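Local atomic coordinates of SusD-like protein BACOVA_02651 (Bacteroides ovatus, PDB entry 5E75), a protein that binds polysaccharide at the bacterial cell surface and probably captures xyloglucan before its transport into the periplasm for degradation. Residues D287-E293 with R409-V413; R30-N36 with W256-L262; F268-V272 with G320-K324. All coordinates share one frame; numbering follows the deposited sequence.

Interaction 1: D287-E293 with R409-V413; sequences DMLQQYE and RERRV
Arg412 reaches Asp287 because its chain, extended through chi2, bends at chi3 (67°) and presents both terminal nitrogens to the carboxylate; chi1 of Asp287 (156°) swings the carboxylate away from its own backbone N and toward them. The salt bridge ties together two helices of the SusD-family region, 286-291 and 404-415, whose short segments cross at -107° with axes 9.8 Å apart at closest approach. The grip is end-on and two-pronged. Arg412 NH1 gives a nearly straight bond to Asp287 OD1 (2.9 Å) on the syn side, whereas Arg412 NH2 meets Asp287 OD2 at 2.8 Å from above the carboxylate plane. Asn49 and Gln443 also donate to OD2, and Tyr439 pairs with Arg412 NH1, so both charged groups are fixed from several sides. Gln291 lays its CG over one guanidinium face of Arg412, and Met288 runs alongside Arg412 but points the other way, its SD 3.8 Å from Arg412 NH2.

A second arginine serves the backbone instead. Arg409, extended from CG to NE, directs NE at Gln291 O (2.8 Å), with that oxygen near the guanidinium plane; its NH2 adds weak bonds to the carbonyls of Gln290 and Gln291. Glu293 CG rests over one face of this guanidinium. The Glu293 carboxylate pairs with Arg391, which also bridges to Glu410, and water 2 donates to both acids.

One turn on from Arg409, Val413 turns CG1 onto the face of Tyr292, 4.0 Å from the ring centroid, in a CH-pi contact, and the same methyl packs against Gln291 CB. Water 1 links the residue just past helix 286-291 to helix 404-415, lying 2.6 Å from Tyr292 OH and donating to Val413 O at 2.7 Å.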
loop_
_atom_site.group_PDB
_atom_site.type_symbol
_atom_site.label_atom_id
_atom_site.label_comp_id
_atom_site.label_asym_id
_atom_site.label_seq_id
_atom_site.Cartn_x
_atom_site.Cartn_y
_atom_site.Cartn_z
ATOM N N ASP A 287 2.752 8.625 16.833
ATOM C CA ASP A 287 1.422 8.870 16.283
ATOM C C ASP A 287 0.745 7.573 15.828
ATOM O O ASP A 287 -0.398 7.289 16.205
ATOM C CB ASP A 287 1.577 9.906 15.150
ATOM C CG ASP A 287 0.459 9.875 14.106
ATOM O OD1 ASP A 287 -0.733 9.918 14.458
ATOM O OD2 ASP A 287 0.814 9.827 12.909
ATOM N N MET A 288 1.436 6.769 15.025
ATOM C CA MET A 288 0.864 5.514 14.547
ATOM C C MET A 288 0.507 4.570 15.698
ATOM O O MET A 288 -0.590 3.996 15.744
ATOM C CB MET A 288 1.849 4.833 13.620
ATOM C CG MET A 288 1.338 3.518 13.044
ATOM S SD MET A 288 -0.031 3.765 11.882
ATOM C CE MET A 288 -1.350 2.821 12.635
ATOM N N LEU A 289 1.422 4.426 16.659
ATOM C CA LEU A 289 1.164 3.543 17.790
ATOM C C LEU A 289 -0.061 3.994 18.577
ATOM O O LEU A 289 -0.824 3.167 19.080
ATOM C CB LEU A 289 2.389 3.426 18.702
ATOM C CG LEU A 289 3.541 2.631 18.107
ATOM C CD1 LEU A 289 4.802 2.877 18.925
ATOM C CD2 LEU A 289 3.216 1.153 18.038
ATOM N N GLN A 290 -0.272 5.300 18.673
ATOM C CA GLN A 290 -1.424 5.808 19.408
ATOM C C GLN A 290 -2.737 5.572 18.678
ATOM O O GLN A 290 -3.812 5.716 19.256
ATOM C CB GLN A 290 -1.256 7.300 19.698
ATOM C CG GLN A 290 -0.183 7.586 20.720
ATOM C CD GLN A 290 0.167 9.061 20.816
ATOM O OE1 GLN A 290 -0.088 9.834 19.889
ATOM N NE2 GLN A 290 0.789 9.446 21.929
ATOM N N GLN A 291 -2.681 5.227 17.395
ATOM C CA GLN A 291 -3.909 4.943 16.653
ATOM C C GLN A 291 -4.555 3.641 17.111
ATOM O O GLN A 291 -5.778 3.484 17.021
ATOM C CB GLN A 291 -3.668 4.868 15.134
ATOM C CG GLN A 291 -3.090 6.130 14.522
ATOM C CD GLN A 291 -3.862 7.361 14.883
ATOM O OE1 GLN A 291 -3.347 8.264 15.554
ATOM N NE2 GLN A 291 -5.098 7.412 14.466
ATOM N N TYR A 292 -3.759 2.684 17.573
ATOM C CA TYR A 292 -4.334 1.428 18.034
ATOM C C TYR A 292 -5.090 1.644 19.338
ATOM O O TYR A 292 -4.528 2.089 20.339
ATOM C CB TYR A 292 -3.257 0.356 18.226
ATOM C CG TYR A 292 -2.469 0.081 16.965
ATOM C CD1 TYR A 292 -2.966 -0.750 15.967
ATOM C CD2 TYR A 292 -1.236 0.684 16.763
ATOM C CE1 TYR A 292 -2.253 -0.975 14.787
ATOM C CE2 TYR A 292 -0.518 0.472 15.587
ATOM C CZ TYR A 292 -1.028 -0.364 14.618
ATOM O OH TYR A 292 -0.312 -0.564 13.457
ATOM N N GLU A 293 -6.367 1.305 19.323
ATOM C CA GLU A 293 -7.148 1.318 20.553
ATOM C C GLU A 293 -6.560 0.298 21.513
ATOM O O GLU A 293 -5.913 -0.659 21.105
ATOM C CB GLU A 293 -8.611 1.025 20.223
ATOM C CG GLU A 293 -9.215 2.149 19.366
ATOM C CD GLU A 293 -10.605 1.869 18.833
ATOM O OE1 GLU A 293 -11.344 1.091 19.455
ATOM O OE2 GLU A 293 -10.955 2.437 17.770
ATOM N N ARG A 409 -8.955 6.504 11.083
ATOM C CA ARG A 409 -8.242 5.756 12.100
ATOM C C ARG A 409 -8.268 4.278 11.781
ATOM O O ARG A 409 -7.258 3.603 11.908
ATOM C CB ARG A 409 -8.861 6.009 13.484
ATOM C CG ARG A 409 -8.074 5.421 14.646
ATOM C CD ARG A 409 -8.709 5.788 15.973
ATOM N NE ARG A 409 -7.825 5.428 17.066
ATOM C CZ ARG A 409 -7.992 5.765 18.338
ATOM N NH1 ARG A 409 -9.035 6.479 18.712
ATOM N NH2 ARG A 409 -7.092 5.391 19.228
ATOM N N GLU A 410 -9.424 3.784 11.362
ATOM C CA GLU A 410 -9.600 2.370 11.095
ATOM C C GLU A 410 -8.708 1.923 9.945
ATOM O O GLU A 410 -8.087 0.858 10.011
ATOM C CB GLU A 410 -11.067 2.019 10.803
ATOM C CG GLU A 410 -11.380 0.533 11.023
ATOM C CD GLU A 410 -11.213 0.102 12.468
ATOM O OE1 GLU A 410 -11.360 0.964 13.377
ATOM O OE2 GLU A 410 -10.944 -1.094 12.696
ATOM N N ARG A 411 -8.621 2.735 8.889
ATOM C CA ARG A 411 -7.753 2.385 7.778
ATOM C C ARG A 411 -6.287 2.389 8.200
ATOM O O ARG A 411 -5.532 1.488 7.822
ATOM C CB ARG A 411 -7.987 3.309 6.584
ATOM C CG ARG A 411 -9.317 3.071 5.895
ATOM C CD ARG A 411 -9.458 3.913 4.636
ATOM N NE ARG A 411 -8.570 3.433 3.594
ATOM C CZ ARG A 411 -8.859 2.472 2.721
ATOM N NH1 ARG A 411 -10.057 1.924 2.653
ATOM N NH2 ARG A 411 -7.943 2.083 1.840
ATOM N N ARG A 412 -5.854 3.380 8.968
ATOM C CA ARG A 412 -4.461 3.411 9.397
ATOM C C ARG A 412 -4.076 2.135 10.130
ATOM O O ARG A 412 -3.014 1.557 9.850
ATOM C CB ARG A 412 -4.165 4.645 10.261
ATOM C CG ARG A 412 -4.153 5.949 9.484
ATOM C CD ARG A 412 -3.694 7.143 10.306
ATOM N NE ARG A 412 -2.281 7.011 10.661
ATOM C CZ ARG A 412 -1.644 7.752 11.568
ATOM N NH1 ARG A 412 -2.269 8.710 12.253
ATOM N NH2 ARG A 412 -0.363 7.508 11.818
ATOM N N VAL A 413 -4.915 1.690 11.076
ATOM C CA VAL A 413 -4.591 0.513 11.858
ATOM C C VAL A 413 -4.793 -0.794 11.085
ATOM O O VAL A 413 -4.074 -1.756 11.320
ATOM C CB VAL A 413 -5.329 0.446 13.242
ATOM C CG1 VAL A 413 -4.963 1.618 14.139
ATOM C CG2 VAL A 413 -6.805 0.395 13.098
HETATM O O HOH W 1 -1.412 -1.809 11.408
HETATM O O HOH W 2 -9.273 2.054 15.295
#

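Interaction 2: R30-N36 with W256-L262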
loop_
_atom_site.group_PDB
_atom_site.type_symbol
_atom_site.label_atom_id
_atom_site.label_comp_id
_atom_site.label_asym_id
_atom_site.label_seq_id
_atom_site.Cartn_x
_atom_site.Cartn_y
_atom_site.Cartn_z
ATOM N N ARG A 30 8.269 -9.104 -11.693
ATOM C CA ARG A 30 9.306 -8.356 -12.378
ATOM C C ARG A 30 8.890 -6.914 -12.698
ATOM O O ARG A 30 9.674 -5.979 -12.538
ATOM C CB ARG A 30 9.691 -9.104 -13.662
ATOM C CG ARG A 30 10.783 -8.457 -14.462
ATOM C CD ARG A 30 11.184 -9.352 -15.630
ATOM N NE ARG A 30 12.299 -8.775 -16.368
ATOM C CZ ARG A 30 13.067 -9.445 -17.221
ATOM N NH1 ARG A 30 12.850 -10.735 -17.454
ATOM N NH2 ARG A 30 14.060 -8.819 -17.840
ATOM N N ALA A 31 7.659 -6.733 -13.160
ATOM C CA ALA A 31 7.175 -5.407 -13.506
ATOM C C ALA A 31 7.247 -4.409 -12.348
ATOM O O ALA A 31 7.549 -3.239 -12.565
ATOM C CB ALA A 31 5.764 -5.500 -14.010
ATOM N N TRP A 32 7.006 -4.906 -11.134
ATOM C CA TRP A 32 6.913 -4.080 -9.923
ATOM C C TRP A 32 8.235 -3.966 -9.169
ATOM O O TRP A 32 8.340 -3.205 -8.201
ATOM C CB TRP A 32 5.863 -4.686 -8.985
ATOM C CG TRP A 32 4.462 -4.583 -9.498
ATOM C CD1 TRP A 32 3.768 -5.554 -10.161
ATOM C CD2 TRP A 32 3.585 -3.451 -9.405
ATOM N NE1 TRP A 32 2.520 -5.084 -10.517
ATOM C CE2 TRP A 32 2.378 -3.803 -10.051
ATOM C CE3 TRP A 32 3.713 -2.171 -8.861
ATOM C CZ2 TRP A 32 1.301 -2.910 -10.158
ATOM C CZ3 TRP A 32 2.647 -1.299 -8.964
ATOM C CH2 TRP A 32 1.455 -1.675 -9.595
ATOM N N PHE A 33 9.246 -4.696 -9.610
ATOM C CA PHE A 33 10.469 -4.852 -8.835
ATOM C C PHE A 33 11.152 -3.516 -8.486
ATOM O O PHE A 33 11.582 -3.334 -7.341
ATOM C CB PHE A 33 11.446 -5.791 -9.565
ATOM C CG PHE A 33 12.709 -6.052 -8.797
ATOM C CD1 PHE A 33 12.765 -7.047 -7.828
ATOM C CD2 PHE A 33 13.834 -5.295 -9.041
ATOM C CE1 PHE A 33 13.925 -7.268 -7.112
ATOM C CE2 PHE A 33 14.999 -5.517 -8.318
ATOM C CZ PHE A 33 15.037 -6.505 -7.361
ATOM N N ASP A 34 11.257 -2.581 -9.423
ATOM C CA ASP A 34 11.998 -1.345 -9.158
ATOM C C ASP A 34 11.310 -0.532 -8.070
ATOM O O ASP A 34 11.956 0.247 -7.387
ATOM C CB ASP A 34 12.171 -0.453 -10.400
ATOM C CG ASP A 34 13.220 -0.960 -11.357
ATOM O OD1 ASP A 34 13.873 -1.978 -11.052
ATOM O OD2 ASP A 34 13.391 -0.311 -12.418
ATOM N N TYR A 35 9.994 -0.683 -7.941
ATOM C CA TYR A 35 9.242 -0.005 -6.880
ATOM C C TYR A 35 9.360 -0.758 -5.561
ATOM O O TYR A 35 9.721 -0.164 -4.543
ATOM C CB TYR A 35 7.778 0.116 -7.305
ATOM C CG TYR A 35 6.793 0.597 -6.252
ATOM C CD1 TYR A 35 6.953 1.826 -5.624
ATOM C CD2 TYR A 35 5.675 -0.165 -5.922
ATOM C CE1 TYR A 35 6.029 2.274 -4.689
ATOM C CE2 TYR A 35 4.759 0.279 -4.977
ATOM C CZ TYR A 35 4.944 1.499 -4.376
ATOM O OH TYR A 35 4.038 1.974 -3.435
ATOM N N ASN A 36 9.087 -2.056 -5.584
ATOM C CA ASN A 36 9.136 -2.859 -4.371
ATOM C C ASN A 36 10.513 -2.922 -3.743
ATOM O O ASN A 36 10.624 -3.087 -2.533
ATOM C CB ASN A 36 8.622 -4.283 -4.631
ATOM C CG ASN A 36 8.329 -5.028 -3.358
ATOM O OD1 ASN A 36 7.278 -4.799 -2.734
ATOM N ND2 ASN A 36 9.246 -5.898 -2.933
ATOM N N TRP A 256 16.745 -12.749 -9.512
ATOM C CA TRP A 256 16.866 -11.583 -8.645
ATOM C C TRP A 256 15.701 -10.596 -8.817
ATOM O O TRP A 256 15.216 -10.035 -7.845
ATOM C CB TRP A 256 18.196 -10.860 -8.881
ATOM C CG TRP A 256 18.384 -10.363 -10.283
ATOM C CD1 TRP A 256 18.914 -11.055 -11.336
ATOM C CD2 TRP A 256 18.047 -9.063 -10.786
ATOM N NE1 TRP A 256 18.924 -10.267 -12.462
ATOM C CE2 TRP A 256 18.399 -9.040 -12.152
ATOM C CE3 TRP A 256 17.481 -7.918 -10.215
ATOM C CZ2 TRP A 256 18.202 -7.917 -12.955
ATOM C CZ3 TRP A 256 17.287 -6.803 -11.016
ATOM C CH2 TRP A 256 17.647 -6.812 -12.371
ATOM N N TYR A 257 15.256 -10.391 -10.051
ATOM C CA TYR A 257 14.176 -9.435 -10.333
ATOM C C TYR A 257 12.789 -9.997 -9.998
ATOM O O TYR A 257 11.776 -9.331 -10.227
ATOM C CB TYR A 257 14.223 -9.014 -11.808
ATOM C CG TYR A 257 14.237 -10.175 -12.774
ATOM C CD1 TYR A 257 13.094 -10.933 -13.004
ATOM C CD2 TYR A 257 15.394 -10.510 -13.466
ATOM C CE1 TYR A 257 13.111 -12.001 -13.888
ATOM C CE2 TYR A 257 15.415 -11.569 -14.351
ATOM C CZ TYR A 257 14.270 -12.308 -14.556
ATOM O OH TYR A 257 14.284 -13.364 -15.436
ATOM N N GLU A 258 12.750 -11.213 -9.463
ATOM C CA GLU A 258 11.517 -11.886 -9.065
ATOM C C GLU A 258 11.397 -12.015 -7.552
ATOM O O GLU A 258 10.478 -12.642 -7.059
ATOM C CB GLU A 258 11.482 -13.306 -9.630
ATOM C CG GLU A 258 11.369 -13.407 -11.125
ATOM C CD GLU A 258 11.283 -14.853 -11.574
ATOM O OE1 GLU A 258 12.130 -15.663 -11.133
ATOM O OE2 GLU A 258 10.362 -15.183 -12.350
ATOM N N CYS A 259 12.338 -11.451 -6.811
ATOM C CA CYS A 259 12.339 -11.588 -5.354
ATOM C C CYS A 259 11.876 -10.342 -4.641
ATOM O O CYS A 259 12.018 -9.237 -5.163
ATOM C CB CYS A 259 13.761 -11.847 -4.849
ATOM S SG CYS A 259 14.490 -13.411 -5.289
ATOM N N ASN A 260 11.329 -10.554 -3.445
ATOM C CA ASN A 260 10.952 -9.494 -2.529
ATOM C C ASN A 260 12.195 -9.132 -1.729
ATOM O O ASN A 260 12.563 -9.858 -0.800
ATOM C CB ASN A 260 9.865 -9.988 -1.591
ATOM C CG ASN A 260 9.378 -8.902 -0.669
ATOM O OD1 ASN A 260 9.976 -7.820 -0.611
ATOM N ND2 ASN A 260 8.299 -9.175 0.049
ATOM N N THR A 261 12.848 -8.027 -2.081
ATOM C CA THR A 261 14.147 -7.714 -1.502
ATOM C C THR A 261 14.114 -6.877 -0.221
ATOM O O THR A 261 15.164 -6.428 0.240
ATOM C CB THR A 261 15.072 -7.027 -2.532
ATOM O OG1 THR A 261 14.464 -5.834 -3.025
ATOM C CG2 THR A 261 15.326 -7.932 -3.677
ATOM N N LEU A 262 12.944 -6.723 0.385
ATOM C CA LEU A 262 12.764 -5.817 1.523
ATOM C C LEU A 262 13.164 -6.387 2.879
ATOM O O LEU A 262 13.232 -5.622 3.836
ATOM C CB LEU A 262 11.311 -5.381 1.601
ATOM C CG LEU A 262 10.830 -4.440 0.488
ATOM C CD1 LEU A 262 9.326 -4.218 0.619
ATOM C CD2 LEU A 262 11.610 -3.121 0.488
HETATM O O HOH W 3 11.706 -6.554 -4.487
#
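Arg30 lays its guanidinium on the ring of Tyr257, centres 4.2 Å apart and planes inclined by 30°, a stacked cation-pi pair. The extended chain of Arg30 runs over the ring from CD1 toward the hydroxyl, so that CD lies 3.6 Å from Tyr257 CD1 and NH1 comes close to CZ and OH.

Phe33 makes the inner part of the contact. A chi1 of -177° drives the Phe33 ring in among the backbone of 256-259: Tyr257 CA sits over one face in a CH-pi contact, 3.9 Å from the ring centroid, and Cys259 O lies at the edge in the ring plane. The six-membered ring of Trp256 turns its edge to the face of Phe33 in an offset edge-to-face pair, planes at 84°. Tyr257 O is buried without a conventional hydrogen-bond partner in the model; Arg30 CA, 3.4 Å from this oxygen, offers it a CA-H...O contact.

Farther along, Asn36 ND2 donates to Asn260 OD1 (3.1 Å), approaching from above the carbonyl plane. The same nitrogen gives to water 3, which also accepts from Thr261 N and donates to Cys259 O. Leu262 packs its CD2 against Asn36 O.

The contact thus clasps the N-terminal TPR-related region to the loop between strand 244-248 and helix 263-266. Asn36 OD1 and Asn260 ND2 are held by Thr355 and Leu353 O, at strand 355-359 and just before it; Ala31 and Trp32 face helix 70-95, and Leu262 leans on helix 40-46.

Interaction 3: F268-V272 with G320-K324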
loop_
_atom_site.group_PDB
_atom_site.type_symbol
_atom_site.label_atom_id
_atom_site.label_comp_id
_atom_site.label_asym_id
_atom_site.label_seq_id
_atom_site.Cartn_x
_atom_site.Cartn_y
_atom_site.Cartn_z
ATOM N N PHE A 268 14.777 -5.667 12.195
ATOM C CA PHE A 268 15.636 -4.865 13.073
ATOM C C PHE A 268 16.795 -5.657 13.687
ATOM O O PHE A 268 17.779 -5.059 14.139
ATOM C CB PHE A 268 14.808 -4.232 14.207
ATOM C CG PHE A 268 14.505 -5.165 15.347
ATOM C CD1 PHE A 268 13.496 -6.111 15.253
ATOM C CD2 PHE A 268 15.224 -5.082 16.527
ATOM C CE1 PHE A 268 13.212 -6.959 16.320
ATOM C CE2 PHE A 268 14.946 -5.926 17.585
ATOM C CZ PHE A 268 13.941 -6.868 17.479
ATOM N N SER A 269 16.673 -6.976 13.708
ATOM C CA SER A 269 17.646 -7.821 14.396
ATOM C C SER A 269 17.626 -9.250 13.892
ATOM O O SER A 269 16.567 -9.797 13.570
ATOM C CB SER A 269 17.344 -7.853 15.884
ATOM O OG SER A 269 18.163 -8.834 16.522
ATOM N N THR A 270 18.801 -9.871 13.859
ATOM C CA THR A 270 18.899 -11.272 13.485
ATOM C C THR A 270 18.118 -12.187 14.420
ATOM O O THR A 270 17.838 -13.335 14.071
ATOM C CB THR A 270 20.359 -11.740 13.444
ATOM O OG1 THR A 270 20.956 -11.529 14.737
ATOM C CG2 THR A 270 21.129 -10.970 12.412
ATOM N N GLU A 271 17.730 -11.688 15.587
ATOM C CA GLU A 271 16.947 -12.494 16.507
ATOM C C GLU A 271 15.547 -12.825 15.966
ATOM O O GLU A 271 14.905 -13.748 16.468
ATOM C CB GLU A 271 16.848 -11.806 17.870
ATOM C CG GLU A 271 15.918 -10.603 17.925
ATOM C CD GLU A 271 16.236 -9.643 19.076
ATOM O OE1 GLU A 271 17.350 -9.067 19.092
ATOM O OE2 GLU A 271 15.378 -9.451 19.966
ATOM N N VAL A 272 15.084 -12.078 14.958
ATOM C CA VAL A 272 13.784 -12.355 14.327
ATOM C C VAL A 272 13.910 -12.737 12.853
ATOM O O VAL A 272 12.927 -12.726 12.119
ATOM C CB VAL A 272 12.774 -11.181 14.505
ATOM C CG1 VAL A 272 12.457 -11.003 15.989
ATOM C CG2 VAL A 272 13.295 -9.885 13.884
ATOM N N GLY A 320 8.860 -19.820 20.575
ATOM C CA GLY A 320 8.273 -18.520 20.307
ATOM C C GLY A 320 9.228 -17.403 20.683
ATOM O O GLY A 320 10.297 -17.648 21.234
ATOM N N TYR A 321 8.835 -16.171 20.381
ATOM C CA TYR A 321 9.678 -14.999 20.547
ATOM C C TYR A 321 8.975 -13.914 21.345
ATOM O O TYR A 321 7.814 -13.573 21.076
ATOM C CB TYR A 321 10.049 -14.409 19.174
ATOM C CG TYR A 321 10.796 -13.095 19.253
ATOM C CD1 TYR A 321 12.135 -13.055 19.584
ATOM C CD2 TYR A 321 10.155 -11.895 19.013
ATOM C CE1 TYR A 321 12.807 -11.850 19.671
ATOM C CE2 TYR A 321 10.813 -10.706 19.090
ATOM C CZ TYR A 321 12.136 -10.672 19.426
ATOM O OH TYR A 321 12.777 -9.461 19.500
ATOM N N THR A 322 9.689 -13.354 22.318
ATOM C CA THR A 322 9.231 -12.198 23.058
ATOM C C THR A 322 10.166 -11.041 22.756
ATOM O O THR A 322 11.377 -11.154 22.919
ATOM C CB THR A 322 9.265 -12.461 24.570
ATOM O OG1 THR A 322 8.401 -13.558 24.879
ATOM C CG2 THR A 322 8.814 -11.247 25.339
ATOM N N TYR A 323 9.609 -9.913 22.326
ATOM C CA TYR A 323 10.409 -8.716 22.130
ATOM C C TYR A 323 10.725 -8.087 23.480
ATOM O O TYR A 323 9.819 -7.785 24.252
ATOM C CB TYR A 323 9.664 -7.711 21.243
ATOM C CG TYR A 323 10.385 -6.391 21.085
ATOM C CD1 TYR A 323 11.562 -6.304 20.356
ATOM C CD2 TYR A 323 9.886 -5.232 21.654
ATOM C CE1 TYR A 323 12.229 -5.087 20.222
ATOM C CE2 TYR A 323 10.525 -4.026 21.502
ATOM C CZ TYR A 323 11.699 -3.952 20.793
ATOM O OH TYR A 323 12.342 -2.750 20.664
ATOM N N LYS A 324 12.008 -7.878 23.750
ATOM C CA LYS A 324 12.439 -7.396 25.068
ATOM C C LYS A 324 13.100 -6.029 25.006
ATOM O O LYS A 324 13.598 -5.523 26.020
ATOM C CB LYS A 324 13.386 -8.416 25.710
ATOM C CG LYS A 324 12.670 -9.715 26.017
ATOM C CD LYS A 324 13.616 -10.797 26.487
ATOM C CE LYS A 324 12.861 -12.086 26.747
ATOM N NZ LYS A 324 13.737 -13.138 27.325
HETATM O O HOH W 4 14.621 -8.194 22.199
#
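Val272 presses its CG1 onto the ring of Tyr321, 3.6 Å from the centroid and nearly above it, and this CH-pi contact forms the compact, buried part of the interface. Tyr321 is thrown across from strand 321-322, one half of a two-stranded antiparallel hairpin with 310-311, its CG anti to the backbone N (chi1 173°). Its hydroxyl ends at the rim of a second aromatic, Phe268, where CZ lies 3.5 Å from Tyr321 OH in the plane of the phenyl ring. Tyr323, two residues on, turns its own edge to the face of Phe268 in an offset edge-to-face pair, ring planes at 80° and centroids 5.6 Å apart. Pro329 touches both Phe268 and Tyr323, and the Tyr323 hydroxyl is bonded to Ala327 N, which fixes the far end of that ring.

The other side is polar and open to solvent. Exposed Glu271 accepts a short hydrogen bond from Tyr321 OH on OE2 (2.6 Å), met on the anti side and lying at the edge of the tyrosine ring. Water 4 donates to the same oxygen and accepts from Lys324 N, giving the loop and the hairpin a looser, solvent-mediated link. The second oxygen, OE1, accepts a hydrogen bond from Ser269 OG (2.7 Å), while OG itself accepts from Glu271 N in an ST turn, so residue 271 is clamped at both its backbone and its side chain.

Three donors thus converge on one carboxylate, an arrangement consistent with an ionised Glu271, while the tyrosine that supplies one of them has an apolar methyl, Val272 CG1, over one ring face.

In the fold
Interaction 2 comes first along the chain and closes before the others open; it alone brings the N-terminal region, residues 30-36, to the SusD-family region, at the 256-262 loop before helix 263-266. The segments of interactions 3 and 1 then alternate: 268-272, 287-293, 320-324 and 409-413. No two contacts touch. The centres of interactions 1 and 2 lie about 29 Å apart on opposite sides of the chain's centre; the centre of interaction 3 is about 25 Å from the chain's centre, and about 23 and 26 Å from the centres of interactions 1 and 2. Interaction 1 crosses two helices and interaction 3 sets a loop against hairpin strand 321-322, packing separate regions of one chain.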